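Isomerase/lactonizing enzyme (PDB 1RVK) is of unknown function but binds magnesium and belongs to the enolase superfamily, whose enzymes abstract a proton alpha to a carboxylate. Local coordinates at residues 128-133 / 356-361; 278-282 / 295-299; 34-38 / 49-54; 220-224 / 249-253. All blocks are in the same frame, centred on the assembly; numbering follows the deposited sequence.

How the interactions relate
Interactions 1, 2 and 4 lie in the barrel domain, whereas interaction 3 joins two strands of the N-terminal domain, its centre about 39 Å from that of interaction 4. Interaction 2 packs a barrel strand under its own helix; R280, on the same strand, hydrogen-bonds E258, which binds the magnesium ion with D206 and E232. The side chains of T281 in interaction 2 and L223 in interaction 4 are about 12 and 13 Å from the metal. Interactions 2 and 4 touch where I278 CD1 meets P253 CB at 4.0 Å. Interaction 1 belongs to the same sheet as interaction 2, with nearest atoms about 6 Å apart, and adds an antiparallel strand to 130-137.

Interaction 1: 128-133 / 356-361; sequences RDKVLA and DGFVHV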
loop_
_atom_site.group_PDB
_atom_site.type_symbol
_atom_site.label_atom_id
_atom_site.label_comp_id
_atom_site.label_asym_id
_atom_site.label_seq_id
_atom_site.Cartn_x
_atom_site.Cartn_y
_atom_site.Cartn_z
ATOM N N ARG A 128 -6.451 -11.252 13.864
ATOM C CA ARG A 128 -6.231 -10.227 14.887
ATOM C C ARG A 128 -7.096 -8.977 14.685
ATOM O O ARG A 128 -7.313 -8.538 13.554
ATOM C CB ARG A 128 -4.750 -9.831 14.910
ATOM C CG ARG A 128 -4.210 -9.456 13.535
ATOM C CD ARG A 128 -2.697 -9.330 13.509
ATOM N NE ARG A 128 -2.208 -9.452 12.137
ATOM C CZ ARG A 128 -0.928 -9.417 11.783
ATOM N NH1 ARG A 128 0.020 -9.254 12.698
ATOM N NH2 ARG A 128 -0.597 -9.573 10.509
ATOM N N ASP A 129 -7.573 -8.399 15.787
ATOM C CA ASP A 129 -8.414 -7.208 15.729
ATOM C C ASP A 129 -7.599 -5.926 15.776
ATOM O O ASP A 129 -8.106 -4.846 15.471
ATOM C CB ASP A 129 -9.422 -7.214 16.877
ATOM C CG ASP A 129 -10.286 -8.454 16.875
ATOM O OD1 ASP A 129 -10.900 -8.745 15.826
ATOM O OD2 ASP A 129 -10.352 -9.134 17.920
ATOM N N LYS A 130 -6.340 -6.048 16.179
ATOM C CA LYS A 130 -5.443 -4.905 16.232
ATOM C C LYS A 130 -4.086 -5.389 15.758
ATOM O O LYS A 130 -3.780 -6.576 15.847
ATOM C CB LYS A 130 -5.347 -4.332 17.651
ATOM C CG LYS A 130 -4.609 -5.202 18.654
ATOM C CD LYS A 130 -4.464 -4.462 19.981
ATOM C CE LYS A 130 -3.652 -5.264 20.988
ATOM N NZ LYS A 130 -3.526 -4.547 22.286
ATOM N N VAL A 131 -3.277 -4.477 15.234
ATOM C CA VAL A 131 -1.964 -4.851 14.739
ATOM C C VAL A 131 -1.003 -3.679 14.810
ATOM O O VAL A 131 -1.399 -2.525 14.628
ATOM C CB VAL A 131 -2.038 -5.344 13.273
ATOM C CG1 VAL A 131 -2.547 -4.231 12.370
ATOM C CG2 VAL A 131 -0.667 -5.822 12.813
ATOM N N LEU A 132 0.260 -3.984 15.084
ATOM C CA LEU A 132 1.283 -2.958 15.159
ATOM C C LEU A 132 1.446 -2.325 13.786
ATOM O O LEU A 132 1.349 -3.002 12.762
ATOM C CB LEU A 132 2.627 -3.559 15.581
ATOM C CG LEU A 132 2.780 -4.063 17.016
ATOM C CD1 LEU A 132 4.128 -4.752 17.158
ATOM C CD2 LEU A 132 2.673 -2.900 17.993
ATOM N N ALA A 133 1.694 -1.022 13.771
ATOM C CA ALA A 133 1.897 -0.308 12.522
ATOM C C ALA A 133 3.233 0.413 12.585
ATOM O O ALA A 133 3.678 0.808 13.664
ATOM C CB ALA A 133 0.774 0.705 12.310
ATOM N N ASP A 356 -0.016 3.130 21.949
ATOM C CA ASP A 356 0.963 2.054 22.053
ATOM C C ASP A 356 1.434 1.561 20.685
ATOM O O ASP A 356 2.242 0.637 20.594
ATOM C CB ASP A 356 0.375 0.889 22.855
ATOM C CG ASP A 356 0.251 1.205 24.336
ATOM O OD1 ASP A 356 -0.551 0.539 25.026
ATOM O OD2 ASP A 356 0.964 2.113 24.815
ATOM N N GLY A 357 0.927 2.179 19.622
ATOM C CA GLY A 357 1.339 1.789 18.283
ATOM C C GLY A 357 0.488 0.722 17.615
ATOM O O GLY A 357 0.896 0.155 16.600
ATOM N N PHE A 358 -0.683 0.434 18.175
ATOM C CA PHE A 358 -1.568 -0.562 17.586
ATOM C C PHE A 358 -2.730 0.080 16.839
ATOM O O PHE A 358 -3.420 0.945 17.378
ATOM C CB PHE A 358 -2.161 -1.488 18.656
ATOM C CG PHE A 358 -1.204 -2.523 19.176
ATOM C CD1 PHE A 358 -0.399 -2.254 20.274
ATOM C CD2 PHE A 358 -1.118 -3.773 18.569
ATOM C CE1 PHE A 358 0.479 -3.212 20.768
ATOM C CE2 PHE A 358 -0.241 -4.743 19.056
ATOM C CZ PHE A 358 0.558 -4.458 20.158
ATOM N N VAL A 359 -2.935 -0.342 15.595
ATOM C CA VAL A 359 -4.057 0.144 14.801
ATOM C C VAL A 359 -5.204 -0.823 15.095
ATOM O O VAL A 359 -5.006 -2.038 15.101
ATOM C CB VAL A 359 -3.742 0.119 13.283
ATOM C CG1 VAL A 359 -5.036 0.204 12.474
ATOM C CG2 VAL A 359 -2.832 1.291 12.928
ATOM N N HIS A 360 -6.390 -0.285 15.361
ATOM C CA HIS A 360 -7.556 -1.112 15.657
ATOM C C HIS A 360 -8.514 -1.132 14.478
ATOM O O HIS A 360 -9.011 -0.089 14.060
ATOM C CB HIS A 360 -8.287 -0.585 16.895
ATOM C CG HIS A 360 -7.528 -0.777 18.169
ATOM N ND1 HIS A 360 -6.395 -0.055 18.478
ATOM C CD2 HIS A 360 -7.721 -1.635 19.197
ATOM C CE1 HIS A 360 -5.924 -0.460 19.644
ATOM N NE2 HIS A 360 -6.710 -1.418 20.101
ATOM N N VAL A 361 -8.766 -2.320 13.938
ATOM C CA VAL A 361 -9.665 -2.441 12.801
ATOM C C VAL A 361 -11.074 -2.035 13.220
ATOM O O VAL A 361 -11.634 -2.588 14.168
ATOM C CB VAL A 361 -9.715 -3.882 12.257
ATOM C CG1 VAL A 361 -10.460 -3.902 10.923
ATOM C CG2 VAL A 361 -8.301 -4.436 12.101
HETATM O O HOH W 1 -10.548 -3.610 16.477
HETATM O O HOH W 2 3.866 0.221 16.271
#
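K130 runs alongside H360 and then over one face of F358 on the facing strand. Its CB sits over one face of the H360 ring, 4.0 Å from the centroid; CG, held between the backbone N and the carbonyl carbon (chi1 70°), heads for F358 and meets CD2. K130 CD lies between F358 CD2 at 3.7 Å and H360 NE2 at 3.8 Å. CE is over the F358 face, and NZ ends 4.3 Å from the centroid of that ring, only 6° off its normal, a cation-pi contact. The opposite face of F358 takes L132 CD2 over its centre, 3.5 Å from the centroid. Strand 358-360 runs antiparallel to the start of 130-137, a strand otherwise flanked by parallel barrel neighbours. V131 and V359 form the hydrogen-bonded pair (V359 N to V131 O 2.8 Å) and turn their side chains to helix 313-321. At the two ends of the pairing, one water bridges D129 O and V361 O, another A133 O and G357 O. With D356 OD1 6.5 Å from K130 NZ, the ammonium makes no salt bridge to that carboxylate; the pi cloud of F358 probably gives it modest electrostatic support, while the L132 methyl covers the other ring face.

Interaction 2: 278-282 / 295-299; sequences ILRTG and TMHLA
T281 and T295 meet through their hydroxyls: T281 OG1 donates to T295 OG1 at 2.9 Å. T295 OG1 is nearly as close to T281 CB, at 3.1 Å, so it approaches from beside the C-O bond rather than from beyond the end of the hydroxyl. T281 OG1 is placed there by standing anti to the backbone N (chi1 -170°); CG2 also packs beside T295 OG1 and reaches M296, a selenomethionine, 4.1 Å from its selenium, and the T281 and M296 side chains cross at about a right angle. Further along, L279 works with one methyl. Its CD2 rests on A299 CB at 3.9 Å and near T295 O at 4.0 Å, with L298 CD2 a looser neighbour. L279 and T281, alternate residues of one strand, thus face the helix together. This is the beta-alpha packing of the TIM-type barrel: strand 278-281 lies inside, helix 289-301 returns over it at 172°, the short axes 9.1 Å apart, and the chain then enters the parallel strand 306-308, completing a beta-alpha-beta crossover. In the next shell, T295 OG1 also bonds A292 O one helical turn back, so this buried hydroxyl is gripped from both the strand and its own helix. C306 of the adjoining strand packs against T281, M296 and A299, and I271 of helix 263-272 against L279 and L298. R280, between the two helix-facing residues, points the other way, where its guanidinium forms a salt bridge with E329 and hydrogen-bonds E258, a ligand of the magnesium ion.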
loop_
_atom_site.group_PDB
_atom_site.type_symbol
_atom_site.label_atom_id
_atom_site.label_comp_id
_atom_site.label_asym_id
_atom_site.label_seq_id
_atom_site.Cartn_x
_atom_site.Cartn_y
_atom_site.Cartn_z
ATOM N N ILE A 278 12.075 -11.854 2.793
ATOM C CA ILE A 278 10.722 -11.544 3.254
ATOM C C ILE A 278 9.959 -11.184 1.985
ATOM O O ILE A 278 10.452 -10.408 1.166
ATOM C CB ILE A 278 10.710 -10.315 4.194
ATOM C CG1 ILE A 278 11.617 -10.557 5.403
ATOM C CG2 ILE A 278 9.288 -10.023 4.650
ATOM C CD1 ILE A 278 11.857 -9.308 6.240
ATOM N N LEU A 279 8.766 -11.743 1.812
ATOM C CA LEU A 279 7.978 -11.457 0.620
ATOM C C LEU A 279 7.202 -10.156 0.803
ATOM O O LEU A 279 7.053 -9.658 1.922
ATOM C CB LEU A 279 7.000 -12.605 0.352
ATOM C CG LEU A 279 6.386 -12.700 -1.049
ATOM C CD1 LEU A 279 7.491 -12.965 -2.071
ATOM C CD2 LEU A 279 5.340 -13.820 -1.081
ATOM N N ARG A 280 6.722 -9.594 -0.299
ATOM C CA ARG A 280 5.937 -8.370 -0.219
ATOM C C ARG A 280 4.762 -8.483 -1.175
ATOM O O ARG A 280 4.852 -9.126 -2.223
ATOM C CB ARG A 280 6.783 -7.144 -0.572
ATOM C CG ARG A 280 6.103 -5.796 -0.271
ATOM C CD ARG A 280 7.173 -4.740 -0.001
ATOM N NE ARG A 280 6.689 -3.389 0.291
ATOM C CZ ARG A 280 6.014 -3.025 1.381
ATOM N NH1 ARG A 280 5.653 -1.756 1.539
ATOM N NH2 ARG A 280 5.678 -3.918 2.302
ATOM N N THR A 281 3.646 -7.883 -0.787
ATOM C CA THR A 281 2.452 -7.883 -1.609
ATOM C C THR A 281 1.731 -6.592 -1.276
ATOM O O THR A 281 2.218 -5.788 -0.482
ATOM C CB THR A 281 1.528 -9.083 -1.287
ATOM O OG1 THR A 281 0.492 -9.165 -2.274
ATOM C CG2 THR A 281 0.890 -8.922 0.094
ATOM N N GLY A 282 0.575 -6.392 -1.892
ATOM C CA GLY A 282 -0.203 -5.197 -1.639
ATOM C C GLY A 282 -1.448 -5.309 -2.485
ATOM O O GLY A 282 -1.378 -5.801 -3.610
ATOM N N THR A 295 -1.194 -14.462 -1.961
ATOM C CA THR A 295 0.230 -14.231 -1.739
ATOM C C THR A 295 0.594 -14.439 -0.264
ATOM O O THR A 295 1.695 -14.891 0.047
ATOM C CB THR A 295 0.658 -12.802 -2.167
ATOM O OG1 THR A 295 0.028 -11.832 -1.322
ATOM C CG2 THR A 295 0.260 -12.538 -3.610
HETATM N N MSE A 296 -0.324 -14.111 0.643
HETATM C CA MSE A 296 -0.064 -14.293 2.072
HETATM C C MSE A 296 0.041 -15.782 2.391
HETATM O O MSE A 296 0.914 -16.210 3.145
HETATM C CB MSE A 296 -1.190 -13.686 2.922
HETATM C CG MSE A 296 -1.357 -12.177 2.822
HETATM SE SE MSE A 296 0.198 -11.185 3.406
HETATM C CE MSE A 296 0.383 -11.912 5.195
ATOM N N HIS A 297 -0.858 -16.570 1.810
ATOM C CA HIS A 297 -0.870 -18.013 2.034
ATOM C C HIS A 297 0.358 -18.669 1.409
ATOM O O HIS A 297 0.940 -19.594 1.975
ATOM C CB HIS A 297 -2.155 -18.604 1.452
ATOM C CG HIS A 297 -3.396 -18.066 2.093
ATOM N ND1 HIS A 297 -4.643 -18.178 1.520
ATOM C CD2 HIS A 297 -3.577 -17.415 3.267
ATOM C CE1 HIS A 297 -5.540 -17.619 2.314
ATOM N NE2 HIS A 297 -4.919 -17.149 3.380
ATOM N N LEU A 298 0.737 -18.185 0.233
ATOM C CA LEU A 298 1.914 -18.687 -0.466
ATOM C C LEU A 298 3.132 -18.535 0.450
ATOM O O LEU A 298 3.880 -19.486 0.682
ATOM C CB LEU A 298 2.125 -17.886 -1.752
ATOM C CG LEU A 298 3.498 -17.963 -2.428
ATOM C CD1 LEU A 298 3.755 -19.375 -2.953
ATOM C CD2 LEU A 298 3.551 -16.952 -3.565
ATOM N N ALA A 299 3.324 -17.327 0.972
ATOM C CA ALA A 299 4.452 -17.060 1.854
ATOM C C ALA A 299 4.408 -17.939 3.097
ATOM O O ALA A 299 5.419 -18.531 3.491
ATOM C CB ALA A 299 4.463 -15.585 2.258
#

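Interaction 3: 34-38 / 49-54; sequences EQAML and HSFTAP
Segments 34-38 and 49-54 run antiparallel at 155°, their strand axes 4.6 Å apart, with A36-T52 and L38-S50 as hydrogen-bonded pairs around the non-hydrogen-bonded pair M37-F51. They form a beta hairpin in the three-stranded sheet of the enolase-type N-terminal domain, where 30-42 is the central strand. The four backbone bonds run both ways in each pair; L38 N to S50 O is short, at 2.8 Å. M37, a selenomethionine, and F51 lie side by side and point the same way. M37 CB touches F51 CE1 at 3.6 Å, the chain runs on extended, and a bend at chi3 (70°) turns only the terminal methyl aside. The selenium lies obliquely to the F51 ring, 4.5 Å from its centroid and 48° off the normal, a Met-aromatic contact; it also approaches the H49 ring obliquely. Helix 373-378 covers this side with F373 and I376, whereas L38, S50 and T52 face helix 98-116. Q35 leaves its strand pointing away, but a bend at chi2 brings its amide back; OE1 comes to 3.3 Å of T52 O, two acceptors with no bond between them, and 3.4 Å from F51 CB. Past the strand end, P54 lies beside both E34 and A36: its CA is 3.8 Å from A36 CB, and its CG and CD close on the backbone, P54 CD lying 3.4 Å from E34 O.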
loop_
_atom_site.group_PDB
_atom_site.type_symbol
_atom_site.label_atom_id
_atom_site.label_comp_id
_atom_site.label_asym_id
_atom_site.label_seq_id
_atom_site.Cartn_x
_atom_site.Cartn_y
_atom_site.Cartn_z
ATOM N N GLU A 34 -8.847 15.262 -7.977
ATOM C CA GLU A 34 -9.957 14.413 -8.384
ATOM C C GLU A 34 -9.770 12.988 -7.875
ATOM O O GLU A 34 -8.717 12.378 -8.068
ATOM C CB GLU A 34 -10.090 14.401 -9.906
ATOM C CG GLU A 34 -10.716 15.657 -10.486
ATOM C CD GLU A 34 -10.905 15.564 -11.988
ATOM O OE1 GLU A 34 -11.092 14.438 -12.494
ATOM O OE2 GLU A 34 -10.882 16.615 -12.662
ATOM N N GLN A 35 -10.801 12.469 -7.219
ATOM C CA GLN A 35 -10.784 11.115 -6.682
ATOM C C GLN A 35 -12.008 10.394 -7.236
ATOM O O GLN A 35 -13.040 11.014 -7.466
ATOM C CB GLN A 35 -10.852 11.151 -5.152
ATOM C CG GLN A 35 -10.913 9.778 -4.494
ATOM C CD GLN A 35 -9.633 8.978 -4.674
ATOM O OE1 GLN A 35 -9.579 7.795 -4.342
ATOM N NE2 GLN A 35 -8.595 9.624 -5.191
ATOM N N ALA A 36 -11.902 9.090 -7.453
ATOM C CA ALA A 36 -13.039 8.348 -7.979
ATOM C C ALA A 36 -13.518 7.273 -7.013
ATOM O O ALA A 36 -12.723 6.661 -6.297
ATOM C CB ALA A 36 -12.676 7.718 -9.320
HETATM N N MSE A 37 -14.828 7.063 -6.982
HETATM C CA MSE A 37 -15.406 6.033 -6.135
HETATM C C MSE A 37 -16.183 5.089 -7.037
HETATM O O MSE A 37 -17.040 5.523 -7.814
HETATM C CB MSE A 37 -16.346 6.625 -5.077
HETATM C CG MSE A 37 -17.018 5.554 -4.204
HETATM SE SE MSE A 37 -18.178 6.218 -2.774
HETATM C CE MSE A 37 -19.620 6.905 -3.873
ATOM N N LEU A 38 -15.852 3.805 -6.951
ATOM C CA LEU A 38 -16.523 2.781 -7.736
ATOM C C LEU A 38 -17.594 2.146 -6.855
ATOM O O LEU A 38 -17.322 1.780 -5.708
ATOM C CB LEU A 38 -15.516 1.714 -8.178
ATOM C CG LEU A 38 -15.971 0.539 -9.061
ATOM C CD1 LEU A 38 -16.909 -0.370 -8.300
ATOM C CD2 LEU A 38 -16.630 1.066 -10.320
ATOM N N HIS A 49 -18.506 -0.307 -2.179
ATOM C CA HIS A 49 -17.726 0.810 -2.711
ATOM C C HIS A 49 -16.220 0.663 -2.524
ATOM O O HIS A 49 -15.760 -0.044 -1.630
ATOM C CB HIS A 49 -18.143 2.109 -2.017
ATOM C CG HIS A 49 -19.613 2.229 -1.776
ATOM N ND1 HIS A 49 -20.497 2.635 -2.752
ATOM C CD2 HIS A 49 -20.358 1.973 -0.675
ATOM C CE1 HIS A 49 -21.725 2.625 -2.261
ATOM N NE2 HIS A 49 -21.668 2.227 -1.003
ATOM N N SER A 50 -15.464 1.363 -3.363
ATOM C CA SER A 50 -14.009 1.363 -3.270
ATOM C C SER A 50 -13.464 2.591 -3.997
ATOM O O SER A 50 -14.015 3.017 -5.011
ATOM C CB SER A 50 -13.430 0.077 -3.865
ATOM O OG SER A 50 -12.126 -0.150 -3.355
ATOM N N PHE A 51 -12.378 3.153 -3.474
ATOM C CA PHE A 51 -11.774 4.358 -4.036
ATOM C C PHE A 51 -10.502 4.124 -4.840
ATOM O O PHE A 51 -9.738 3.203 -4.556
ATOM C CB PHE A 51 -11.466 5.336 -2.901
ATOM C CG PHE A 51 -12.681 5.791 -2.153
ATOM C CD1 PHE A 51 -13.448 6.848 -2.627
ATOM C CD2 PHE A 51 -13.089 5.132 -0.994
ATOM C CE1 PHE A 51 -14.606 7.246 -1.960
ATOM C CE2 PHE A 51 -14.245 5.523 -0.320
ATOM C CZ PHE A 51 -15.005 6.581 -0.806
ATOM N N THR A 52 -10.282 4.973 -5.842
ATOM C CA THR A 52 -9.084 4.894 -6.674
ATOM C C THR A 52 -8.968 6.149 -7.531
ATOM O O THR A 52 -9.842 7.015 -7.495
ATOM C CB THR A 52 -9.104 3.656 -7.603
ATOM O OG1 THR A 52 -7.795 3.453 -8.150
ATOM C CG2 THR A 52 -10.099 3.847 -8.739
ATOM N N ALA A 53 -7.883 6.251 -8.290
ATOM C CA ALA A 53 -7.665 7.403 -9.158
ATOM C C ALA A 53 -8.599 7.309 -10.361
ATOM O O ALA A 53 -8.818 6.226 -10.903
ATOM C CB ALA A 53 -6.212 7.444 -9.621
ATOM N N PRO A 54 -9.142 8.452 -10.807
ATOM C CA PRO A 54 -10.063 8.537 -11.947
ATOM C C PRO A 54 -9.691 7.732 -13.195
ATOM O O PRO A 54 -10.529 7.019 -13.742
ATOM C CB PRO A 54 -10.120 10.038 -12.226
ATOM C CG PRO A 54 -9.977 10.628 -10.854
ATOM C CD PRO A 54 -8.857 9.794 -10.266
#

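Interaction 4: 220-224 / 249-253; sequences GRGLE and NLDIP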
loop_
_atom_site.group_PDB
_atom_site.type_symbol
_atom_site.label_atom_id
_atom_site.label_comp_id
_atom_site.label_asym_id
_atom_site.label_seq_id
_atom_site.Cartn_x
_atom_site.Cartn_y
_atom_site.Cartn_z
ATOM N N GLY A 220 23.321 -1.437 1.345
ATOM C CA GLY A 220 23.041 -2.532 2.257
ATOM C C GLY A 220 24.138 -2.763 3.280
ATOM O O GLY A 220 23.860 -3.023 4.450
ATOM N N ARG A 221 25.387 -2.675 2.839
ATOM C CA ARG A 221 26.522 -2.872 3.730
ATOM C C ARG A 221 26.550 -1.819 4.830
ATOM O O ARG A 221 26.901 -2.110 5.974
ATOM C CB ARG A 221 27.831 -2.827 2.940
ATOM C CG ARG A 221 28.069 -4.057 2.088
ATOM C CD ARG A 221 29.440 -4.023 1.431
ATOM N NE ARG A 221 29.792 -5.318 0.853
ATOM C CZ ARG A 221 29.984 -6.426 1.563
ATOM N NH1 ARG A 221 29.862 -6.402 2.885
ATOM N NH2 ARG A 221 30.294 -7.561 0.952
ATOM N N GLY A 222 26.181 -0.594 4.476
ATOM C CA GLY A 222 26.167 0.481 5.451
ATOM C C GLY A 222 25.069 0.286 6.478
ATOM O O GLY A 222 25.203 0.701 7.626
ATOM N N LEU A 223 23.981 -0.352 6.064
ATOM C CA LEU A 223 22.851 -0.606 6.953
ATOM C C LEU A 223 23.195 -1.612 8.045
ATOM O O LEU A 223 22.615 -1.582 9.128
ATOM C CB LEU A 223 21.655 -1.121 6.148
ATOM C CG LEU A 223 20.727 -0.109 5.472
ATOM C CD1 LEU A 223 21.514 1.025 4.863
ATOM C CD2 LEU A 223 19.904 -0.824 4.415
ATOM N N GLU A 224 24.139 -2.501 7.752
ATOM C CA GLU A 224 24.555 -3.529 8.699
ATOM C C GLU A 224 24.892 -2.993 10.086
ATOM O O GLU A 224 24.384 -3.491 11.089
ATOM C CB GLU A 224 25.760 -4.299 8.146
ATOM C CG GLU A 224 25.481 -5.769 7.856
ATOM C CD GLU A 224 25.170 -6.570 9.113
ATOM O OE1 GLU A 224 24.225 -6.200 9.842
ATOM O OE2 GLU A 224 25.871 -7.573 9.370
ATOM N N ASN A 249 24.523 -11.512 -1.002
ATOM C CA ASN A 249 25.643 -10.683 -0.568
ATOM C C ASN A 249 25.391 -9.779 0.636
ATOM O O ASN A 249 26.319 -9.143 1.132
ATOM C CB ASN A 249 26.150 -9.829 -1.737
ATOM C CG ASN A 249 26.922 -10.642 -2.761
ATOM O OD1 ASN A 249 26.339 -11.296 -3.627
ATOM N ND2 ASN A 249 28.244 -10.621 -2.649
ATOM N N LEU A 250 24.149 -9.706 1.103
ATOM C CA LEU A 250 23.834 -8.863 2.256
ATOM C C LEU A 250 23.393 -9.688 3.452
ATOM O O LEU A 250 22.832 -10.765 3.291
ATOM C CB LEU A 250 22.705 -7.880 1.923
ATOM C CG LEU A 250 22.942 -6.736 0.939
ATOM C CD1 LEU A 250 21.728 -5.813 0.958
ATOM C CD2 LEU A 250 24.189 -5.958 1.330
ATOM N N ASP A 251 23.647 -9.175 4.650
ATOM C CA ASP A 251 23.222 -9.852 5.866
ATOM C C ASP A 251 21.804 -9.382 6.200
ATOM O O ASP A 251 20.968 -10.165 6.644
ATOM C CB ASP A 251 24.167 -9.523 7.028
ATOM C CG ASP A 251 25.448 -10.341 6.990
ATOM O OD1 ASP A 251 26.340 -10.084 7.825
ATOM O OD2 ASP A 251 25.559 -11.247 6.135
ATOM N N ILE A 252 21.542 -8.097 5.971
ATOM C CA ILE A 252 20.227 -7.523 6.250
ATOM C C ILE A 252 19.163 -8.137 5.343
ATOM O O ILE A 252 19.392 -8.350 4.149
ATOM C CB ILE A 252 20.232 -5.975 6.067
ATOM C CG1 ILE A 252 18.861 -5.398 6.433
ATOM C CG2 ILE A 252 20.582 -5.609 4.627
ATOM C CD1 ILE A 252 18.818 -3.871 6.474
ATOM N N PRO A 253 17.988 -8.452 5.906
ATOM C CA PRO A 253 16.914 -9.043 5.104
ATOM C C PRO A 253 16.454 -8.137 3.964
ATOM O O PRO A 253 16.340 -6.917 4.124
ATOM C CB PRO A 253 15.807 -9.274 6.129
ATOM C CG PRO A 253 16.582 -9.557 7.391
ATOM C CD PRO A 253 17.651 -8.486 7.341
#
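L223 and I252 cross obliquely, joined at their ends: L223 CD2 meets I252 CD1 at 3.8 Å, and L223 CB is almost as near the same methyl. I252 reaches that far because CG1 stands anti to the backbone N (chi1 -177°) and the chain stays extended to CD1, while its other branch, CG2, approaches G220 O. L250 comes against the helix one turn earlier with both branches: CD2 lies 3.7 Å and CD1 3.8 Å from G220 CA. G220 has no side chain, and the isobutyl group of L250 seats directly on its backbone; the aliphatic part of R221 borders CD2. These contacts join consecutive beta-alpha units of the barrel. Segment 220-224 lies on helix 213-224. The other segment, 249-253, leads from helix 240-249 into strand 254-256; I231, on strand 230-232 between them, packs against both L223 and I252 and shares a backbone hydrogen bond with P253. L217, earlier on the first helix, also touches L250. On the exposed side the E224 and D251 carboxylates meet at a steep angle, their planes 73° apart. E224 is bent at chi2, which turns its end back to D251, and OE2 comes 3.0 Å from D251 OD1. Both atoms are acceptors, so two negative groups would repel; the closeness would probably raise the pKa of one carboxylate, and a proton held between them would relieve the repulsion. E224 OE2 is also 3.5 Å from D251 CB. Farther along the surface, the R221 guanidinium loosely faces the backbone O of N249, NH2 4.3 Å away, too far for a hydrogen bond.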